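Local atomic coordinates of fumarylacetoacetate hydrolase (Burkholderia xenovorans, PDB entry 5TI1), a protein that probably catalyses hydrolysis of fumarylacetoacetate to fumarate and acetoacetate, the last step of phenylalanine and tyrosine breakdown, at a site that binds magnesium. Residues Ser192-Ser196 with Thr281-Ser287; Leu142-Val146 with Ile286-Ile290; Gly414-Ala420 with Gly433-Ile439; Pro149-Tyr155 with Ile184-Ala190; Glu226-Val232 with Leu372-Ile378. All blocks are in the same frame, centred on the assembly; numbering follows the deposited sequence.

Interaction 1: Ser192-Ser196 with Thr281-Ser287; sequences SVVVS and TFATTIS. With NA (sodium ion), chain L.
Val193, in the t rotamer, lays its CG1 against CG2 of Ile286 at 4.0 Å, with its CG2 4.2 Å from CB of Thr284, the three residues sharing one face of a parallel pairing. The axes of the short strands 193-195 and 284-286 approach to 4.6 Å with their N-to-C directions 41° apart. Their register is Val193 with Thr284 (CA to CA 4.6 Å), Val194 with Thr285 (4.9 Å) and Val195 with Ile286 (5.2 Å). Val194 bonds to both Thr284 and Ile286, as parallel strands require: Val194 N donates to Thr284 O at 2.7 Å and Ile286 N to Val194 O at 3.0 Å. The run is extended by Thr284 N to Ser192 O at 3.0 Å and by a weak, bent bond from Ser196 N to Ile286 O at 2.9 Å. Strand 193-195 thereby forms an edge, within this chain, of the mixed sheet that carries the metal sites. On the opposite face, Val194 (m) brings CG2 to 3.8 Å from OG1 of Thr285, which is hydrogen-bonded to Trp261 NE1. Ser192 takes the p rotamer, so its OG donates to Thr281 O at 2.7 Å; a water lies 2.8 Å from Ser192 OG and 2.8 Å from Thr284 OG1. The sodium ion sits 2.4 Å from Ala283 O and 2.9 Å from Thr284 OG1; Asp260, Trp261 and Lys280 complete its site.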
# COMPACT_ATOMS: atom_id res chain seq x y z
N SER B 192 -6.93 -0.47 5.17
CA SER B 192 -7.71 -1.20 6.17
C SER B 192 -6.97 -1.35 7.50
O SER B 192 -7.39 -2.16 8.34
CB SER B 192 -8.10 -2.57 5.64
OG SER B 192 -6.99 -3.19 5.02
N VAL B 193 -5.90 -0.60 7.74
CA VAL B 193 -5.34 -0.58 9.09
C VAL B 193 -6.19 0.37 9.92
O VAL B 193 -6.33 1.54 9.58
CB VAL B 193 -3.87 -0.15 9.09
CG1 VAL B 193 -3.33 -0.15 10.53
CG2 VAL B 193 -3.05 -1.06 8.19
N VAL B 194 -6.77 -0.15 11.02
CA VAL B 194 -7.67 0.61 11.87
C VAL B 194 -7.16 0.58 13.30
O VAL B 194 -6.42 -0.32 13.70
CB VAL B 194 -9.11 0.06 11.81
CG1 VAL B 194 -9.62 0.08 10.37
CG2 VAL B 194 -9.14 -1.36 12.35
N VAL B 195 -7.59 1.57 14.08
CA VAL B 195 -7.13 1.71 15.46
C VAL B 195 -7.90 0.76 16.38
O VAL B 195 -9.03 0.36 16.10
CB VAL B 195 -7.24 3.17 15.94
CG1 VAL B 195 -8.69 3.54 16.21
CG2 VAL B 195 -6.37 3.41 17.20
N SER B 196 -7.26 0.43 17.51
CA SER B 196 -7.85 -0.40 18.55
C SER B 196 -9.26 0.06 18.90
O SER B 196 -9.54 1.26 19.02
CB SER B 196 -6.96 -0.37 19.79
OG SER B 196 -7.47 -1.18 20.83
N THR B 281 -6.79 -8.32 3.94
CA THR B 281 -6.99 -6.90 3.77
C THR B 281 -8.32 -6.41 4.32
O THR B 281 -8.59 -5.21 4.23
CB THR B 281 -6.91 -6.53 2.29
OG1 THR B 281 -8.00 -7.16 1.61
CG2 THR B 281 -5.57 -6.97 1.69
N PHE B 282 -9.16 -7.29 4.87
CA PHE B 282 -10.45 -6.83 5.40
C PHE B 282 -10.29 -6.05 6.70
O PHE B 282 -11.19 -5.27 7.05
CB PHE B 282 -11.40 -8.02 5.59
CG PHE B 282 -10.94 -9.02 6.62
CD1 PHE B 282 -10.15 -10.09 6.26
CD2 PHE B 282 -11.33 -8.89 7.94
CE1 PHE B 282 -9.73 -11.02 7.21
CE2 PHE B 282 -10.92 -9.80 8.90
CZ PHE B 282 -10.11 -10.87 8.53
N ALA B 283 -9.17 -6.21 7.41
CA ALA B 283 -8.94 -5.51 8.67
C ALA B 283 -7.55 -5.81 9.21
O ALA B 283 -7.11 -6.97 9.20
CB ALA B 283 -9.97 -5.90 9.73
N THR B 284 -6.85 -4.78 9.67
CA THR B 284 -5.64 -4.93 10.46
C THR B 284 -5.73 -3.89 11.57
O THR B 284 -6.02 -2.73 11.28
CB THR B 284 -4.38 -4.74 9.61
OG1 THR B 284 -4.33 -5.73 8.57
CG2 THR B 284 -3.13 -4.86 10.47
N THR B 285 -5.54 -4.30 12.82
CA THR B 285 -5.70 -3.40 13.95
C THR B 285 -4.34 -3.08 14.56
O THR B 285 -3.49 -3.96 14.72
CB THR B 285 -6.63 -4.02 15.02
OG1 THR B 285 -7.89 -4.33 14.42
CG2 THR B 285 -6.87 -3.05 16.17
N ILE B 286 -4.11 -1.80 14.89
CA ILE B 286 -2.94 -1.44 15.68
C ILE B 286 -3.36 -0.71 16.94
O ILE B 286 -4.42 -0.08 17.01
CB ILE B 286 -1.90 -0.61 14.88
CG1 ILE B 286 -2.49 0.73 14.41
CG2 ILE B 286 -1.35 -1.42 13.71
CD1 ILE B 286 -1.43 1.66 13.77
N SER B 287 -2.51 -0.81 17.96
CA SER B 287 -2.67 -0.03 19.17
C SER B 287 -2.43 1.45 18.87
O SER B 287 -1.78 1.80 17.88
CB SER B 287 -1.70 -0.53 20.25
OG SER B 287 -0.37 -0.47 19.78
NA NA L . -5.40 -8.39 8.36
O HOH W 1 -4.75 -4.23 6.25

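Interaction 2: Leu142-Val146 with Ile286-Ile290; sequences LHLPV and ISPWI
Neither backbone hydrogen-bonds to the other here. Segment 142-146 comes off a strand that begins earlier in the chain and turns through Pro145 (phi/psi -76/-21), while 286-290 bends at Pro288 (-86/-18); these two prolines give the closest CA pair, at 5.7 Å. One water lies 2.6 Å from His143 O and 2.7 Å from Pro288 O and can bridge them, though it has more acceptors in reach than protons. The rest is mostly apolar packing. Pro145, C-gamma endo, places CD 4.0 Å from Ile286 CD1 and CG 3.9 Å from Ile290 CG1, wedging between the two isoleucines, and its CB comes within 3.4 Å of Pro288 O. Leu144 (t, p) swings CD1 to 3.6 Å from Ile286 CD1, and Val146 CG1 lies 3.8 Å from Ile290 CD1. Leu142 (m, t) sets CD1 3.8 Å from Pro288 CG and 3.9 Å from Trp289 CE2. The contact thus joins the last strand of the N-terminal antiparallel sheet to strand 284-292 of the metal-bearing sheet, with Val193 and Val195 alongside, strand 252-263 behind Ile286 and Ile290, and helix 95-99 against Val146.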
# COMPACT_ATOMS: atom_id res chain seq x y z
N LEU B 142 -8.86 8.10 21.20
CA LEU B 142 -7.56 7.85 20.59
C LEU B 142 -7.75 7.38 19.15
O LEU B 142 -8.54 6.46 18.89
CB LEU B 142 -6.77 6.80 21.37
CG LEU B 142 -6.65 7.13 22.85
CD1 LEU B 142 -5.83 6.07 23.56
CD2 LEU B 142 -6.06 8.53 23.02
N HIS B 143 -7.05 8.02 18.23
CA HIS B 143 -7.21 7.74 16.81
C HIS B 143 -5.94 7.10 16.27
O HIS B 143 -4.90 7.10 16.92
CB HIS B 143 -7.55 9.02 16.04
CG HIS B 143 -8.54 9.90 16.74
ND1 HIS B 143 -9.89 9.66 16.71
CD2 HIS B 143 -8.36 11.00 17.51
CE1 HIS B 143 -10.52 10.58 17.42
NE2 HIS B 143 -9.61 11.40 17.92
N LEU B 144 -6.05 6.54 15.07
CA LEU B 144 -4.91 5.99 14.36
C LEU B 144 -3.76 6.99 14.45
O LEU B 144 -3.94 8.17 14.14
CB LEU B 144 -5.28 5.70 12.90
CG LEU B 144 -4.36 4.72 12.19
CD1 LEU B 144 -4.52 3.33 12.80
CD2 LEU B 144 -4.60 4.71 10.67
N PRO B 145 -2.59 6.58 14.94
CA PRO B 145 -1.57 7.57 15.26
C PRO B 145 -0.85 8.15 14.05
O PRO B 145 -0.28 9.24 14.16
CB PRO B 145 -0.59 6.80 16.16
CG PRO B 145 -0.74 5.40 15.74
CD PRO B 145 -2.22 5.25 15.46
N VAL B 146 -0.86 7.47 12.91
CA VAL B 146 -0.17 7.95 11.72
C VAL B 146 -1.05 7.72 10.51
O VAL B 146 -1.90 6.83 10.49
CB VAL B 146 1.20 7.25 11.52
CG1 VAL B 146 2.21 7.75 12.52
CG2 VAL B 146 1.05 5.73 11.61
N ILE B 286 -4.11 -1.80 14.89
CA ILE B 286 -2.94 -1.44 15.68
C ILE B 286 -3.36 -0.71 16.94
O ILE B 286 -4.42 -0.08 17.01
CB ILE B 286 -1.90 -0.61 14.88
CG1 ILE B 286 -2.49 0.73 14.41
CG2 ILE B 286 -1.35 -1.42 13.71
CD1 ILE B 286 -1.43 1.66 13.77
N SER B 287 -2.51 -0.81 17.96
CA SER B 287 -2.67 -0.03 19.17
C SER B 287 -2.43 1.45 18.87
O SER B 287 -1.78 1.80 17.88
CB SER B 287 -1.70 -0.53 20.25
OG SER B 287 -0.37 -0.47 19.78
N PRO B 288 -2.96 2.35 19.71
CA PRO B 288 -2.91 3.78 19.37
C PRO B 288 -1.64 4.51 19.79
O PRO B 288 -1.37 5.58 19.25
CB PRO B 288 -4.14 4.35 20.09
CG PRO B 288 -4.33 3.44 21.26
CD PRO B 288 -3.90 2.07 20.82
N TRP B 289 -0.85 3.96 20.73
CA TRP B 289 0.32 4.65 21.28
C TRP B 289 1.61 4.15 20.62
O TRP B 289 1.95 2.96 20.72
CB TRP B 289 0.40 4.46 22.80
CG TRP B 289 -0.71 5.13 23.56
CD1 TRP B 289 -1.71 4.52 24.25
CD2 TRP B 289 -0.93 6.54 23.69
NE1 TRP B 289 -2.55 5.46 24.80
CE2 TRP B 289 -2.09 6.71 24.48
CE3 TRP B 289 -0.26 7.68 23.22
CZ2 TRP B 289 -2.60 7.96 24.82
CZ3 TRP B 289 -0.77 8.93 23.55
CH2 TRP B 289 -1.93 9.06 24.34
N ILE B 290 2.35 5.04 20.00
CA ILE B 290 3.62 4.64 19.40
C ILE B 290 4.69 4.79 20.46
O ILE B 290 5.01 5.91 20.87
CB ILE B 290 3.96 5.45 18.14
CG1 ILE B 290 2.88 5.25 17.07
CG2 ILE B 290 5.28 4.97 17.59
CD1 ILE B 290 3.19 5.95 15.76
O HOH W 2 -3.17 7.55 18.80

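Interaction 3: Gly414-Ala420 with Gly433-Ile439; sequences GDELTLA and GVCAGEI
Strands 416-424 and 429-440 form a beta hairpin, and these segments are its antiparallel arms; the axes of the short strands 416-420 and 433-439 approach to 4.5 Å with N-to-C directions 164° apart. Leu417-Gly437 and Leu419-Cys435 are the hydrogen-bonded pairs, their four N-to-O bonds spanning 2.9 to 3.0 Å, while Glu416-Glu438 and Thr418-Ala436 are non-hydrogen-bonded. Ahead of Glu416, Ile439 N donates to Asp415 O at 3.1 Å and Gly414 N to Ile439 O at 3.0 Å; Gly414 has positive phi (80°), where a CB would press on the preceding carbonyl. On the buried face Leu417 (m, m) and Leu419 (m, p) pack on strands 223-233 and 252-263, and Cys435 (t) sets its CB 3.9 Å from CB of Leu419. Ile439 (m, m) reaches Leu223 and Trp261 on those same strands. Asp415 (m) is salt-bridged through OD2 to Arg408. The other face is more polar: Thr418 (m) has CG2 3.8 Å from CB of Val434 and OG1 3.7 Å from CB of Ala436. Glu416 and Glu438, both t at chi1 and chi2, run side by side but differ at chi3 (55° and 118°), leaving their OE2 atoms 4.2 Å apart; Glu416 OE1 is salt-bridged to Arg331. A water donates to Leu417 O at 2.8 Å and to Cys435 O at 2.7 Å.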
# COMPACT_ATOMS: atom_id res chain seq x y z
N GLY B 414 -18.86 -12.13 18.07
CA GLY B 414 -18.96 -11.54 19.39
C GLY B 414 -17.74 -11.74 20.28
O GLY B 414 -17.72 -11.17 21.38
N ASP B 415 -16.76 -12.53 19.87
CA ASP B 415 -15.49 -12.61 20.60
C ASP B 415 -14.72 -11.30 20.48
O ASP B 415 -14.60 -10.73 19.39
CB ASP B 415 -14.60 -13.72 20.04
CG ASP B 415 -15.10 -15.12 20.33
OD1 ASP B 415 -16.13 -15.29 21.04
OD2 ASP B 415 -14.44 -16.06 19.84
N GLU B 416 -14.16 -10.84 21.59
CA GLU B 416 -13.26 -9.69 21.58
C GLU B 416 -11.83 -10.19 21.78
O GLU B 416 -11.55 -10.93 22.73
CB GLU B 416 -13.63 -8.66 22.65
CG GLU B 416 -12.69 -7.44 22.68
CD GLU B 416 -13.12 -6.37 23.69
OE1 GLU B 416 -13.27 -6.68 24.89
OE2 GLU B 416 -13.28 -5.20 23.26
N LEU B 417 -10.93 -9.80 20.89
CA LEU B 417 -9.53 -10.22 20.93
C LEU B 417 -8.69 -9.01 21.32
O LEU B 417 -8.77 -7.97 20.66
CB LEU B 417 -9.09 -10.79 19.58
CG LEU B 417 -9.42 -12.26 19.30
CD1 LEU B 417 -8.55 -13.16 20.17
CD2 LEU B 417 -10.90 -12.61 19.47
N THR B 418 -7.90 -9.15 22.38
CA THR B 418 -7.11 -8.04 22.91
C THR B 418 -5.64 -8.41 22.99
O THR B 418 -5.26 -9.29 23.77
CB THR B 418 -7.63 -7.60 24.28
OG1 THR B 418 -9.03 -7.31 24.20
CG2 THR B 418 -6.90 -6.34 24.72
N LEU B 419 -4.81 -7.70 22.24
CA LEU B 419 -3.36 -7.78 22.36
C LEU B 419 -2.86 -6.77 23.37
O LEU B 419 -3.35 -5.63 23.42
CB LEU B 419 -2.68 -7.50 21.01
CG LEU B 419 -2.48 -8.59 19.96
CD1 LEU B 419 -3.77 -9.17 19.55
CD2 LEU B 419 -1.74 -8.01 18.73
N ALA B 420 -1.88 -7.17 24.18
CA ALA B 420 -1.28 -6.29 25.16
C ALA B 420 0.22 -6.57 25.21
O ALA B 420 0.67 -7.68 24.90
CB ALA B 420 -1.89 -6.47 26.56
N GLY B 433 -0.09 -0.38 25.90
CA GLY B 433 -1.54 -0.28 25.85
C GLY B 433 -2.14 -1.53 25.24
O GLY B 433 -1.60 -2.64 25.36
N VAL B 434 -3.28 -1.37 24.57
CA VAL B 434 -3.98 -2.53 24.04
C VAL B 434 -4.35 -2.31 22.58
O VAL B 434 -4.53 -1.18 22.12
CB VAL B 434 -5.24 -2.90 24.86
CG1 VAL B 434 -4.87 -3.26 26.30
CG2 VAL B 434 -6.29 -1.80 24.80
N CYS B 435 -4.45 -3.42 21.87
CA CYS B 435 -4.85 -3.50 20.48
C CYS B 435 -6.03 -4.46 20.43
O CYS B 435 -5.83 -5.68 20.34
CB CYS B 435 -3.66 -3.97 19.64
SG CYS B 435 -4.09 -4.49 18.00
N ALA B 436 -7.26 -3.93 20.50
CA ALA B 436 -8.47 -4.74 20.64
C ALA B 436 -9.42 -4.61 19.45
O ALA B 436 -9.53 -3.56 18.82
CB ALA B 436 -9.24 -4.36 21.92
N GLY B 437 -10.15 -5.69 19.20
CA GLY B 437 -11.25 -5.65 18.25
C GLY B 437 -12.24 -6.73 18.58
O GLY B 437 -11.88 -7.80 19.09
N GLU B 438 -13.51 -6.47 18.28
CA GLU B 438 -14.59 -7.42 18.53
C GLU B 438 -15.26 -7.75 17.20
O GLU B 438 -15.49 -6.87 16.37
CB GLU B 438 -15.57 -6.84 19.55
CG GLU B 438 -16.70 -7.78 19.94
CD GLU B 438 -17.43 -7.33 21.20
OE1 GLU B 438 -18.63 -7.04 21.13
OE2 GLU B 438 -16.79 -7.25 22.27
N ILE B 439 -15.55 -9.04 16.99
CA ILE B 439 -15.94 -9.53 15.67
C ILE B 439 -17.45 -9.37 15.48
O ILE B 439 -18.25 -9.77 16.33
CB ILE B 439 -15.53 -11.00 15.50
CG1 ILE B 439 -14.00 -11.14 15.60
CG2 ILE B 439 -16.07 -11.55 14.17
CD1 ILE B 439 -13.23 -10.19 14.72
O HOH W 3 -7.13 -7.24 18.50

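Interaction 4: Pro149-Tyr155 with Ile184-Ala190; sequences PGYTDFY and IGYNGRA. With MG (magnesium ion), chain K.
Two glycines leave room for aromatic rings of the partner strand: a CB on Gly188 would fall 2.6 Å from CD2 of Tyr151, and one on Gly185 would fall 2.8 Å from CD1 of Phe154. The axes of the short antiparallel strands 151-154 and 185-188 approach to 4.3 Å with directions 151° apart. Asp153 and Tyr186 form the hydrogen-bonded pair, with Asp153 N to Tyr186 O and Tyr186 N to Asp153 O both 2.9 Å; Thr152 and Asn187 are the non-hydrogen-bonded pair, CA to CA 4.5 Å. Gly188 N also donates to Tyr151 O at 2.7 Å. Tyr151 carries CB 4.2 Å from Ala190 CB, and Tyr155 (t) places CD2 3.8 Å from Ile184 CD1. Tyr186 (p) brings its OH to 2.9 Å from Asp153 OD2, and a water lies 2.7 Å from Tyr186 OH and 3.1 Å from Tyr151 OH. The CA-to-CB bond of Arg189 points away from 149-155, and its NH2 is salt-bridged to Asp371 of the second subunit. Tyr155, predicted to bind substrate, meets the ring of His160, the predicted proton acceptor. Asp153 (t) is thus held in the sheet by both its N and O while its OD2 binds magnesium at 2.3 Å, alongside Glu226, Glu228 and Asp260.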
# COMPACT_ATOMS: atom_id res chain seq x y z
N PRO B 149 1.46 5.63 4.72
CA PRO B 149 1.61 5.63 3.25
C PRO B 149 1.69 4.22 2.68
O PRO B 149 1.16 3.97 1.58
CB PRO B 149 2.92 6.41 3.04
CG PRO B 149 3.17 7.14 4.33
CD PRO B 149 2.64 6.21 5.39
N GLY B 150 2.35 3.31 3.39
CA GLY B 150 2.50 1.92 2.99
C GLY B 150 2.56 1.00 4.20
O GLY B 150 3.16 1.34 5.22
N TYR B 151 1.94 -0.17 4.07
CA TYR B 151 1.95 -1.19 5.11
C TYR B 151 2.54 -2.47 4.52
O TYR B 151 2.05 -2.98 3.52
CB TYR B 151 0.54 -1.42 5.67
CG TYR B 151 0.34 -2.71 6.44
CD1 TYR B 151 1.27 -3.12 7.39
CD2 TYR B 151 -0.80 -3.50 6.24
CE1 TYR B 151 1.09 -4.31 8.11
CE2 TYR B 151 -0.98 -4.68 6.94
CZ TYR B 151 -0.04 -5.08 7.88
OH TYR B 151 -0.22 -6.25 8.57
N THR B 152 3.63 -2.94 5.13
CA THR B 152 4.33 -4.14 4.73
C THR B 152 4.27 -5.14 5.87
O THR B 152 4.38 -4.75 7.04
CB THR B 152 5.81 -3.82 4.41
OG1 THR B 152 5.88 -2.89 3.32
CG2 THR B 152 6.57 -5.09 4.07
N ASP B 153 4.11 -6.42 5.56
CA ASP B 153 4.05 -7.43 6.61
C ASP B 153 5.07 -8.53 6.33
O ASP B 153 5.14 -9.05 5.21
CB ASP B 153 2.65 -8.02 6.74
CG ASP B 153 2.47 -8.81 8.03
OD1 ASP B 153 3.14 -8.47 9.04
OD2 ASP B 153 1.68 -9.77 8.01
N PHE B 154 5.84 -8.88 7.35
CA PHE B 154 6.85 -9.91 7.22
C PHE B 154 6.34 -11.21 7.82
O PHE B 154 5.13 -11.39 8.02
CB PHE B 154 8.16 -9.41 7.85
CG PHE B 154 8.80 -8.30 7.07
CD1 PHE B 154 9.66 -8.58 6.01
CD2 PHE B 154 8.50 -6.97 7.36
CE1 PHE B 154 10.23 -7.55 5.26
CE2 PHE B 154 9.07 -5.94 6.62
CZ PHE B 154 9.93 -6.23 5.57
N TYR B 155 7.25 -12.12 8.12
CA TYR B 155 6.93 -13.51 8.41
C TYR B 155 8.09 -14.10 9.20
O TYR B 155 8.52 -15.22 8.92
CB TYR B 155 6.71 -14.27 7.10
CG TYR B 155 6.00 -15.60 7.21
CD1 TYR B 155 4.63 -15.67 7.43
CD2 TYR B 155 6.70 -16.78 7.04
CE1 TYR B 155 3.99 -16.88 7.49
CE2 TYR B 155 6.06 -18.00 7.12
CZ TYR B 155 4.71 -18.05 7.34
OH TYR B 155 4.07 -19.26 7.42
N ILE B 184 11.30 -12.93 4.41
CA ILE B 184 10.27 -12.81 3.40
C ILE B 184 9.12 -11.95 3.93
O ILE B 184 8.88 -11.85 5.14
CB ILE B 184 9.74 -14.18 2.94
CG1 ILE B 184 8.96 -14.86 4.06
CG2 ILE B 184 10.87 -15.08 2.44
CD1 ILE B 184 8.23 -16.08 3.59
N GLY B 185 8.41 -11.31 3.00
CA GLY B 185 7.33 -10.41 3.34
C GLY B 185 6.52 -10.10 2.10
O GLY B 185 6.84 -10.53 0.99
N TYR B 186 5.46 -9.32 2.32
CA TYR B 186 4.53 -8.96 1.25
C TYR B 186 4.00 -7.56 1.55
O TYR B 186 4.06 -7.10 2.69
CB TYR B 186 3.39 -10.00 1.14
CG TYR B 186 2.46 -10.02 2.35
CD1 TYR B 186 2.82 -10.67 3.52
CD2 TYR B 186 1.23 -9.38 2.31
CE1 TYR B 186 1.97 -10.67 4.64
CE2 TYR B 186 0.38 -9.37 3.41
CZ TYR B 186 0.75 -10.02 4.57
OH TYR B 186 -0.10 -10.00 5.67
N ASN B 187 3.52 -6.87 0.51
CA ASN B 187 2.78 -5.62 0.74
C ASN B 187 1.43 -5.94 1.36
O ASN B 187 0.70 -6.81 0.87
CB ASN B 187 2.55 -4.86 -0.56
CG ASN B 187 3.81 -4.52 -1.28
OD1 ASN B 187 4.06 -5.02 -2.36
ND2 ASN B 187 4.63 -3.66 -0.69
N GLY B 188 1.09 -5.23 2.43
CA GLY B 188 -0.25 -5.27 2.99
C GLY B 188 -1.06 -4.08 2.51
O GLY B 188 -0.60 -3.22 1.76
N ARG B 189 -2.31 -4.05 2.95
CA ARG B 189 -3.25 -3.01 2.56
C ARG B 189 -3.28 -1.91 3.62
O ARG B 189 -3.82 -2.11 4.72
CB ARG B 189 -4.63 -3.61 2.33
CG ARG B 189 -5.65 -2.61 1.83
CD ARG B 189 -5.47 -2.28 0.33
NE ARG B 189 -6.51 -1.34 -0.05
CZ ARG B 189 -6.61 -0.68 -1.19
NH1 ARG B 189 -5.71 -0.82 -2.16
NH2 ARG B 189 -7.65 0.15 -1.36
N ALA B 190 -2.74 -0.74 3.29
CA ALA B 190 -2.69 0.35 4.25
C ALA B 190 -4.09 0.87 4.59
O ALA B 190 -4.33 1.27 5.74
CB ALA B 190 -1.81 1.49 3.72
MG MG K . 0.68 -11.34 9.30
O HOH W 4 1.40 -1.34 1.30
O HOH W 5 -1.70 -7.97 6.39
O HOH W 6 10.20 -12.85 7.41

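Interaction 5: Glu226-Val232 with Leu372-Ile378; sequences ELETGFV and LMGSGTI. With MG (magnesium ion), chain K.
Two carboxylates from 226-232 hold magnesium: Glu226 OE2 at 2.2 Å and Glu228 OE1 at 2.2 Å, with Asp153 and Asp260 completing the protein ligands. Glu228 (m, t) uses OE2 to accept from Gly376 N at 2.9 Å, while Glu226 OE1 is salt-bridged to Arg264. The backbones run antiparallel, the axes of the short strands 227-232 and 372-374 approaching to 4.5 Å with directions at 152°. Phe231 and Met373 are the hydrogen-bonded pair (Phe231 N to Met373 O 3.0 Å, Met373 N to Phe231 O 2.9 Å). Further along, Ser375 N reaches Thr229 O and Ile378 N reaches Leu227 O, each at 2.8 Å. Ser375 OG (p) accepts from Thr229 N at 3.1 Å. The Phe231 ring (p) receives Met373 CB over its face, 3.5 Å from the centroid, a CH-pi contact; Ile378 CD1 rests 3.7 Å from Thr229 CG2. With OE1 on the metal and OE2 on Gly376 N, Glu228 ties the ion to the loop holding Thr377, predicted to bind substrate.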
# COMPACT_ATOMS: atom_id res chain seq x y z
N GLU B 226 -3.38 -12.61 14.16
CA GLU B 226 -1.94 -12.80 14.05
C GLU B 226 -1.31 -11.79 14.99
O GLU B 226 -1.36 -10.58 14.73
CB GLU B 226 -1.43 -12.63 12.62
CG GLU B 226 -1.98 -13.70 11.68
CD GLU B 226 -1.08 -13.99 10.50
OE1 GLU B 226 -1.07 -15.15 10.02
OE2 GLU B 226 -0.37 -13.07 10.06
N LEU B 227 -0.78 -12.28 16.11
CA LEU B 227 -0.10 -11.45 17.08
C LEU B 227 1.21 -10.96 16.49
O LEU B 227 2.07 -11.77 16.14
CB LEU B 227 0.16 -12.22 18.38
CG LEU B 227 1.22 -11.61 19.29
CD1 LEU B 227 0.72 -10.32 19.91
CD2 LEU B 227 1.60 -12.59 20.39
N GLU B 228 1.36 -9.64 16.39
CA GLU B 228 2.55 -9.04 15.79
C GLU B 228 2.86 -7.71 16.47
O GLU B 228 2.04 -7.16 17.21
CB GLU B 228 2.35 -8.78 14.29
CG GLU B 228 1.88 -9.98 13.49
CD GLU B 228 1.93 -9.73 12.01
OE1 GLU B 228 1.23 -10.45 11.26
OE2 GLU B 228 2.66 -8.82 11.60
N THR B 229 4.04 -7.19 16.18
CA THR B 229 4.32 -5.78 16.38
C THR B 229 4.46 -5.09 15.03
O THR B 229 4.78 -5.72 14.01
CB THR B 229 5.60 -5.56 17.18
OG1 THR B 229 6.70 -5.98 16.38
CG2 THR B 229 5.59 -6.38 18.49
N GLY B 230 4.23 -3.79 15.02
CA GLY B 230 4.54 -3.02 13.83
C GLY B 230 5.47 -1.88 14.18
O GLY B 230 5.25 -1.20 15.19
N PHE B 231 6.52 -1.68 13.40
CA PHE B 231 7.33 -0.49 13.62
C PHE B 231 7.02 0.55 12.55
O PHE B 231 6.57 0.22 11.45
CB PHE B 231 8.83 -0.80 13.69
CG PHE B 231 9.43 -1.41 12.44
CD1 PHE B 231 10.07 -0.61 11.49
CD2 PHE B 231 9.47 -2.78 12.26
CE1 PHE B 231 10.70 -1.17 10.38
CE2 PHE B 231 10.10 -3.35 11.14
CZ PHE B 231 10.72 -2.54 10.21
N VAL B 232 7.23 1.81 12.90
CA VAL B 232 6.79 2.95 12.11
C VAL B 232 8.03 3.69 11.62
O VAL B 232 8.93 3.99 12.42
CB VAL B 232 5.85 3.85 12.92
CG1 VAL B 232 5.60 5.16 12.22
CG2 VAL B 232 4.51 3.12 13.20
N LEU B 372 4.28 1.42 7.93
CA LEU B 372 4.06 0.45 8.99
C LEU B 372 4.62 -0.89 8.55
O LEU B 372 4.31 -1.37 7.45
CB LEU B 372 2.57 0.32 9.30
CG LEU B 372 2.13 -0.67 10.37
CD1 LEU B 372 2.62 -0.23 11.74
CD2 LEU B 372 0.61 -0.81 10.35
N MET B 373 5.43 -1.50 9.39
CA MET B 373 6.11 -2.75 9.04
C MET B 373 5.78 -3.79 10.10
O MET B 373 6.24 -3.70 11.24
CB MET B 373 7.62 -2.50 8.89
CG MET B 373 7.87 -1.33 7.95
SD MET B 373 9.24 -1.55 6.82
CE MET B 373 9.08 -0.08 5.80
N GLY B 374 4.96 -4.77 9.71
CA GLY B 374 4.54 -5.79 10.65
C GLY B 374 5.58 -6.89 10.76
O GLY B 374 6.18 -7.32 9.77
N SER B 375 5.79 -7.36 11.99
CA SER B 375 6.86 -8.32 12.24
C SER B 375 6.59 -9.67 11.60
O SER B 375 7.54 -10.43 11.35
CB SER B 375 7.06 -8.49 13.75
OG SER B 375 5.86 -8.98 14.35
N GLY B 376 5.33 -9.99 11.32
CA GLY B 376 4.90 -11.36 11.19
C GLY B 376 4.48 -11.93 12.54
O GLY B 376 4.88 -11.44 13.59
N THR B 377 3.64 -12.96 12.49
CA THR B 377 3.12 -13.61 13.70
C THR B 377 4.24 -14.00 14.64
O THR B 377 5.15 -14.74 14.27
CB THR B 377 2.31 -14.85 13.34
OG1 THR B 377 1.25 -14.51 12.45
CG2 THR B 377 1.72 -15.46 14.61
N ILE B 378 4.17 -13.53 15.88
CA ILE B 378 5.20 -13.77 16.88
C ILE B 378 4.83 -15.02 17.67
O ILE B 378 3.85 -15.03 18.42
CB ILE B 378 5.36 -12.56 17.80
CG1 ILE B 378 5.66 -11.31 16.97
CG2 ILE B 378 6.46 -12.83 18.83
CD1 ILE B 378 5.45 -10.01 17.70
MG MG K . 0.68 -11.34 9.30
O HOH W 7 7.82 -5.05 13.95

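Interactions 1, 4 and 5 all lie in one mixed sheet. Interactions 4 and 5, with centres 9 Å apart, supply Asp153, Glu226 and Glu228 to the magnesium site, beside Tyr155 and Thr377, predicted to bind substrate; Asp260 serves both this ion and the sodium to which interaction 1 contributes. Strands 151-154 and 372-374 are joined by a probable hydrogen bond from Gly374 N to Thr152 O at 2.7 Å, and Asp153 OD1 lies 2.6 Å from Glu228 OE2, a close approach of like charges. Leu372 CD2 packs 3.9 Å from Ile286 CG2, linking interaction 5 to interactions 1 and 2. Interaction 3 abuts this sheet: Ser196 OG is 2.8 Å from Ala436 N, and Leu419 CD2 is 3.6 Å from Leu227 CD1.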